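Local coordinates for protein beta-mannosidase (Trichoderma harzianum, PDB 4CVU) that probably hydrolyses terminal beta-linked mannose from the non-reducing ends of oligosaccharides, as a glycoside hydrolase of family 2, at residues 596-601 and 715-720; 623-628 and 710-715. All blocks are in the same frame, centred on the assembly; numbering follows the deposited sequence.

In the fold
Interactions 1 and 2 use the same loop, 710-720, which follows strand 702-705; they share P715 and their centres lie 9 Å apart. Interaction 2 is nested within the chain loop that interaction 1 closes. Between them D710 OD1 meets T716 OG1 at 2.6 Å, a probable hydrogen bond, and W717 CZ2 lies 3.5 Å from H628 ND1. Both contacts are buried, in what is probably the family's (beta/alpha)8-barrel domain. Segment 596-601 directly follows strand 592-595, consistent with a place near the barrel end that carries the active site in family 2. The nearest bound sugar, about 7 Å from the M600 side chain, belongs to a glycan attached to the protein.

Interaction 1 of 2, residues 596-601 and 715-720; sequences GFISMP and PTWAGL
I598 and W717 meet methyl to ring: CG2 of I598 stands over the six-membered ring of W717, 3.4 Å from its centroid and 17° off the normal. The I598 methyl reaches the indole because CG2 is anti to the carbonyl carbon, while CG1 takes the position between N and C (chi1 68°). G596, without a side chain, and F597 line the indole rim, F597 N lying 3.4 Å from W717 CD1. The indole N-H is bonded to the Y575 hydroxyl; an alanine in place of W717 would probably leave that hydroxyl without this mate and, with the ring gone, open a gap under the I598 methyl. Beside this pair the backbones form a single antiparallel hydrogen-bonded bridge, which ties the loop after strand 592-595 to the one after strand 702-705. S599 N bonds T716 O at 2.6 Å and T716 N returns to S599 O at 3.1 Å; T716 O also takes a CA-H...O contact from I598 CA at 3.0 Å. T716 turns its side chain from the bridge, and OG1 accepts from A718 N (2.8 Å, 169°) in an ST turn and is also bonded to the D710 carboxylate. S599 OG bonds Q679 and K727; Q679 also bonds A718 O, joining both segments. Farther along, M600 and P715 lie side by side, pointing the same way, with SD 3.9 Å from P715 CB and W606 of helix 603-609 against both.

Interaction 2 of 2, residues 623-628 and 710-715; sequences ILRNHH and DIWQAP
R625 sets its guanidinium over one face of the W712 ring, tilted and toward the rim, while gripping the backbone of the next residue, Q713. NE and NH2 both bond Q713 O, at 3.0 and 2.9 Å, a side-on grip on one oxygen that lies almost in the guanidinium plane. NE comes nearly along the C=O axis (172°); NH2 comes in well off that axis. The bend at chi3 (75°) places NE for this bond. The cation-pi contact is off-centre: CZ sits 4.1 Å from the centroid of the six-membered ring, and the two planes are 36° apart. NH1 carries on to the carbonyl oxygens of N71 and G73. Next to the grip, A714 CB presses on R625 O at 3.4 Å. N626 crosses the P715 ring, its CB 3.5 Å from P715 CG, while its OD1 accepts from H628 N in an Asx turn and its ND2 bonds Q645 of helix 638-655. The other side of the contact is looser and bridged by water. One water donates to R625 O and accepts from W712 NE1, in the plane of the indole; a second accepts from H627 N and donates to P715 O at 2.8 Å. Here H627 meets W712 only obliquely, CE1 being 3.8 Å from CZ2, and H627 ND1 bonds G203 O. Held by the carbonyls of Q713, N71 and G73 and by an aromatic face, the buried R625 charge is probably stabilised by dipoles and pi electrons, and the Q713 carbonyl, which takes both N-H groups, is likely to be polarised by it.

Interaction 1 of 2, residues 596-601 and 715-720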
loop_
_atom_site.group_PDB
_atom_site.type_symbol
_atom_site.label_atom_id
_atom_site.label_comp_id
_atom_site.label_asym_id
_atom_site.label_seq_id
_atom_site.Cartn_x
_atom_site.Cartn_y
_atom_site.Cartn_z
ATOM N N GLY A 596 20.983 18.231 -14.779
ATOM C CA GLY A 596 19.986 18.040 -13.696
ATOM C C GLY A 596 20.482 17.740 -12.299
ATOM O O GLY A 596 21.694 17.770 -12.019
ATOM N N PHE A 597 19.504 17.549 -11.408
ATOM C CA PHE A 597 19.660 17.265 -9.977
ATOM C C PHE A 597 18.389 16.442 -9.657
ATOM O O PHE A 597 17.375 16.753 -10.250
ATOM C CB PHE A 597 19.602 18.547 -9.203
ATOM C CG PHE A 597 20.260 18.492 -7.849
ATOM C CD1 PHE A 597 19.581 18.119 -6.742
ATOM C CD2 PHE A 597 21.620 18.830 -7.722
ATOM C CE1 PHE A 597 20.191 18.061 -5.504
ATOM C CE2 PHE A 597 22.229 18.800 -6.515
ATOM C CZ PHE A 597 21.544 18.423 -5.391
ATOM N N ILE A 598 18.400 15.424 -8.778
ATOM C CA ILE A 598 17.161 14.630 -8.463
ATOM C C ILE A 598 16.182 15.279 -7.511
ATOM O O ILE A 598 16.593 16.170 -6.727
ATOM C CB ILE A 598 17.499 13.221 -7.969
ATOM C CG1 ILE A 598 18.182 13.289 -6.596
ATOM C CG2 ILE A 598 18.391 12.499 -8.969
ATOM C CD1 ILE A 598 18.237 11.975 -5.838
ATOM N N SER A 599 14.891 14.872 -7.455
ATOM C CA SER A 599 14.095 15.423 -6.421
ATOM C C SER A 599 13.036 14.311 -6.143
ATOM O O SER A 599 12.849 13.440 -6.990
ATOM C CB SER A 599 13.412 16.692 -6.942
ATOM O OG SER A 599 12.404 16.398 -7.960
ATOM N N MET A 600 12.432 14.372 -4.963
ATOM C CA MET A 600 11.400 13.411 -4.563
ATOM C C MET A 600 10.189 13.596 -5.400
ATOM O O MET A 600 9.873 14.708 -5.800
ATOM C CB MET A 600 10.974 13.698 -3.125
ATOM C CG MET A 600 11.825 13.277 -1.978
ATOM S SD MET A 600 12.191 11.567 -1.989
ATOM C CE MET A 600 12.878 11.258 -0.395
ATOM N N PRO A 601 9.391 12.520 -5.605
ATOM C CA PRO A 601 8.116 12.806 -6.191
ATOM C C PRO A 601 7.084 13.226 -5.125
ATOM O O PRO A 601 7.321 13.097 -3.905
ATOM C CB PRO A 601 7.699 11.432 -6.756
ATOM C CG PRO A 601 8.308 10.439 -5.844
ATOM C CD PRO A 601 9.656 11.070 -5.509
ATOM N N PRO A 715 12.799 8.810 -6.176
ATOM C CA PRO A 715 13.460 10.111 -6.342
ATOM C C PRO A 715 14.366 10.105 -7.555
ATOM O O PRO A 715 15.251 9.258 -7.656
ATOM C CB PRO A 715 14.234 10.292 -5.057
ATOM C CG PRO A 715 14.398 8.969 -4.494
ATOM C CD PRO A 715 13.322 8.064 -5.028
ATOM N N THR A 716 14.108 11.012 -8.500
ATOM C CA THR A 716 14.930 11.116 -9.724
ATOM C C THR A 716 15.073 12.532 -10.282
ATOM O O THR A 716 14.619 13.528 -9.705
ATOM C CB THR A 716 14.283 10.313 -10.879
ATOM O OG1 THR A 716 13.241 11.129 -11.426
ATOM C CG2 THR A 716 13.710 8.889 -10.436
ATOM N N TRP A 717 15.625 12.622 -11.469
ATOM C CA TRP A 717 15.757 13.897 -12.192
ATOM C C TRP A 717 14.471 14.300 -12.980
ATOM O O TRP A 717 14.453 15.340 -13.650
ATOM C CB TRP A 717 16.954 13.847 -13.158
ATOM C CG TRP A 717 18.290 13.463 -12.586
ATOM C CD1 TRP A 717 19.349 14.325 -12.343
ATOM C CD2 TRP A 717 18.786 12.147 -12.272
ATOM N NE1 TRP A 717 20.395 13.650 -11.821
ATOM C CE2 TRP A 717 20.108 12.311 -11.783
ATOM C CE3 TRP A 717 18.234 10.864 -12.295
ATOM C CZ2 TRP A 717 20.871 11.241 -11.314
ATOM C CZ3 TRP A 717 18.996 9.794 -11.850
ATOM C CH2 TRP A 717 20.313 9.987 -11.353
ATOM N N ALA A 718 13.406 13.480 -12.915
ATOM C CA ALA A 718 12.211 13.727 -13.697
ATOM C C ALA A 718 11.515 15.014 -13.331
ATOM O O ALA A 718 11.629 15.497 -12.183
ATOM C CB ALA A 718 11.230 12.541 -13.529
ATOM N N GLY A 719 10.842 15.619 -14.323
ATOM C CA GLY A 719 9.927 16.704 -14.111
ATOM C C GLY A 719 8.487 16.160 -14.088
ATOM O O GLY A 719 7.636 16.782 -13.527
ATOM N N LEU A 720 8.259 15.040 -14.721
ATOM C CA LEU A 720 6.907 14.400 -14.777
ATOM C C LEU A 720 7.022 13.042 -14.132
ATOM O O LEU A 720 7.846 12.229 -14.524
ATOM C CB LEU A 720 6.449 14.236 -16.208
ATOM C CG LEU A 720 6.480 15.451 -17.158
ATOM C CD1 LEU A 720 6.039 15.008 -18.537
ATOM C CD2 LEU A 720 5.665 16.631 -16.684
#

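Interaction 2 of 2, residues 623-628 and 710-715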
loop_
_atom_site.group_PDB
_atom_site.type_symbol
_atom_site.label_atom_id
_atom_site.label_comp_id
_atom_site.label_asym_id
_atom_site.label_seq_id
_atom_site.Cartn_x
_atom_site.Cartn_y
_atom_site.Cartn_z
ATOM N N ILE A 623 14.536 4.858 0.576
ATOM C CA ILE A 623 15.978 4.887 0.293
ATOM C C ILE A 623 16.325 3.852 -0.765
ATOM O O ILE A 623 17.031 4.165 -1.746
ATOM C CB ILE A 623 16.815 4.604 1.546
ATOM C CG1 ILE A 623 16.786 5.794 2.488
ATOM C CG2 ILE A 623 18.256 4.261 1.171
ATOM C CD1 ILE A 623 17.156 5.410 3.912
ATOM N N LEU A 624 15.808 2.630 -0.597
ATOM C CA LEU A 624 16.154 1.534 -1.530
ATOM C C LEU A 624 15.625 1.771 -2.944
ATOM O O LEU A 624 16.093 1.155 -3.885
ATOM C CB LEU A 624 15.717 0.159 -0.999
ATOM C CG LEU A 624 16.648 -0.388 0.111
ATOM C CD1 LEU A 624 16.149 -1.695 0.712
ATOM C CD2 LEU A 624 18.066 -0.553 -0.428
ATOM N N ARG A 625 14.655 2.667 -3.088
ATOM C CA ARG A 625 14.126 3.019 -4.407
ATOM C C ARG A 625 14.870 4.187 -5.032
ATOM O O ARG A 625 14.678 4.496 -6.218
ATOM C CB ARG A 625 12.648 3.298 -4.311
ATOM C CG ARG A 625 11.832 2.037 -4.060
ATOM C CD ARG A 625 10.415 2.387 -3.688
ATOM N NE ARG A 625 9.665 2.822 -4.874
ATOM C CZ ARG A 625 8.897 2.020 -5.629
ATOM N NH1 ARG A 625 8.772 0.729 -5.369
ATOM N NH2 ARG A 625 8.293 2.501 -6.704
ATOM N N ASN A 626 15.752 4.810 -4.287
ATOM C CA ASN A 626 16.619 5.846 -4.857
ATOM C C ASN A 626 17.814 5.133 -5.473
ATOM O O ASN A 626 18.650 4.572 -4.724
ATOM C CB ASN A 626 17.099 6.806 -3.790
ATOM C CG ASN A 626 17.833 7.999 -4.378
ATOM O OD1 ASN A 626 18.240 8.002 -5.563
ATOM N ND2 ASN A 626 17.898 9.049 -3.611
ATOM N N HIS A 627 17.900 5.144 -6.810
ATOM C CA HIS A 627 19.009 4.495 -7.456
ATOM C C HIS A 627 20.101 5.459 -7.814
ATOM O O HIS A 627 20.994 5.105 -8.565
ATOM C CB HIS A 627 18.561 3.667 -8.648
ATOM C CG HIS A 627 17.779 2.450 -8.257
ATOM N ND1 HIS A 627 17.184 1.614 -9.170
ATOM C CD2 HIS A 627 17.520 1.916 -7.040
ATOM C CE1 HIS A 627 16.596 0.612 -8.545
ATOM N NE2 HIS A 627 16.774 0.778 -7.249
ATOM N N HIS A 628 20.011 6.660 -7.279
ATOM C CA HIS A 628 21.113 7.633 -7.341
ATOM C C HIS A 628 21.744 7.618 -5.954
ATOM O O HIS A 628 21.246 8.305 -5.070
ATOM C CB HIS A 628 20.577 9.041 -7.661
ATOM C CG HIS A 628 21.661 10.078 -7.802
ATOM N ND1 HIS A 628 22.725 9.925 -8.667
ATOM C CD2 HIS A 628 21.811 11.300 -7.236
ATOM C CE1 HIS A 628 23.508 10.998 -8.602
ATOM N NE2 HIS A 628 22.978 11.845 -7.737
ATOM N N ASP A 710 9.488 9.871 -15.610
ATOM C CA ASP A 710 9.822 8.784 -14.672
ATOM C C ASP A 710 9.303 7.427 -15.154
ATOM O O ASP A 710 8.210 7.342 -15.713
ATOM C CB ASP A 710 9.202 8.989 -13.275
ATOM C CG ASP A 710 10.082 9.794 -12.331
ATOM O OD1 ASP A 710 11.311 9.630 -12.336
ATOM O OD2 ASP A 710 9.514 10.602 -11.541
ATOM N N ILE A 711 10.088 6.378 -14.896
ATOM C CA ILE A 711 9.695 4.998 -15.186
ATOM C C ILE A 711 8.966 4.311 -14.022
ATOM O O ILE A 711 8.304 3.285 -14.220
ATOM C CB ILE A 711 10.953 4.181 -15.562
ATOM C CG1 ILE A 711 10.592 3.015 -16.422
ATOM C CG2 ILE A 711 11.707 3.726 -14.345
ATOM C CD1 ILE A 711 11.801 2.242 -16.951
ATOM N N TRP A 712 9.072 4.893 -12.823
ATOM C CA TRP A 712 8.397 4.398 -11.620
ATOM C C TRP A 712 8.459 5.466 -10.509
ATOM O O TRP A 712 9.007 6.548 -10.710
ATOM C CB TRP A 712 8.973 3.031 -11.161
ATOM C CG TRP A 712 10.330 3.043 -10.537
ATOM C CD1 TRP A 712 11.328 3.926 -10.746
ATOM C CD2 TRP A 712 10.834 2.083 -9.595
ATOM N NE1 TRP A 712 12.424 3.588 -9.997
ATOM C CE2 TRP A 712 12.144 2.460 -9.279
ATOM C CE3 TRP A 712 10.298 0.957 -8.981
ATOM C CZ2 TRP A 712 12.939 1.740 -8.366
ATOM C CZ3 TRP A 712 11.097 0.240 -8.056
ATOM C CH2 TRP A 712 12.408 0.650 -7.774
ATOM N N GLN A 713 7.988 5.125 -9.321
ATOM C CA GLN A 713 7.837 6.082 -8.221
ATOM C C GLN A 713 9.092 6.121 -7.353
ATOM O O GLN A 713 9.324 5.225 -6.551
ATOM C CB GLN A 713 6.602 5.715 -7.407
ATOM C CG GLN A 713 5.365 5.615 -8.247
ATOM C CD GLN A 713 5.181 4.276 -8.817
ATOM O OE1 GLN A 713 6.153 3.514 -8.992
ATOM N NE2 GLN A 713 3.928 3.929 -9.101
ATOM N N ALA A 714 9.899 7.166 -7.502
ATOM C CA ALA A 714 11.192 7.146 -6.897
ATOM C C ALA A 714 11.836 8.499 -7.034
ATOM O O ALA A 714 11.471 9.275 -7.900
ATOM C CB ALA A 714 12.065 6.076 -7.598
ATOM N N PRO A 715 12.799 8.810 -6.176
ATOM C CA PRO A 715 13.460 10.111 -6.342
ATOM C C PRO A 715 14.366 10.105 -7.555
ATOM O O PRO A 715 15.251 9.258 -7.656
ATOM C CB PRO A 715 14.234 10.292 -5.057
ATOM C CG PRO A 715 14.398 8.969 -4.494
ATOM C CD PRO A 715 13.322 8.064 -5.028
HETATM O O HOH W 1 15.170 4.775 -8.886
HETATM O O HOH W 2 16.480 6.968 -8.699
#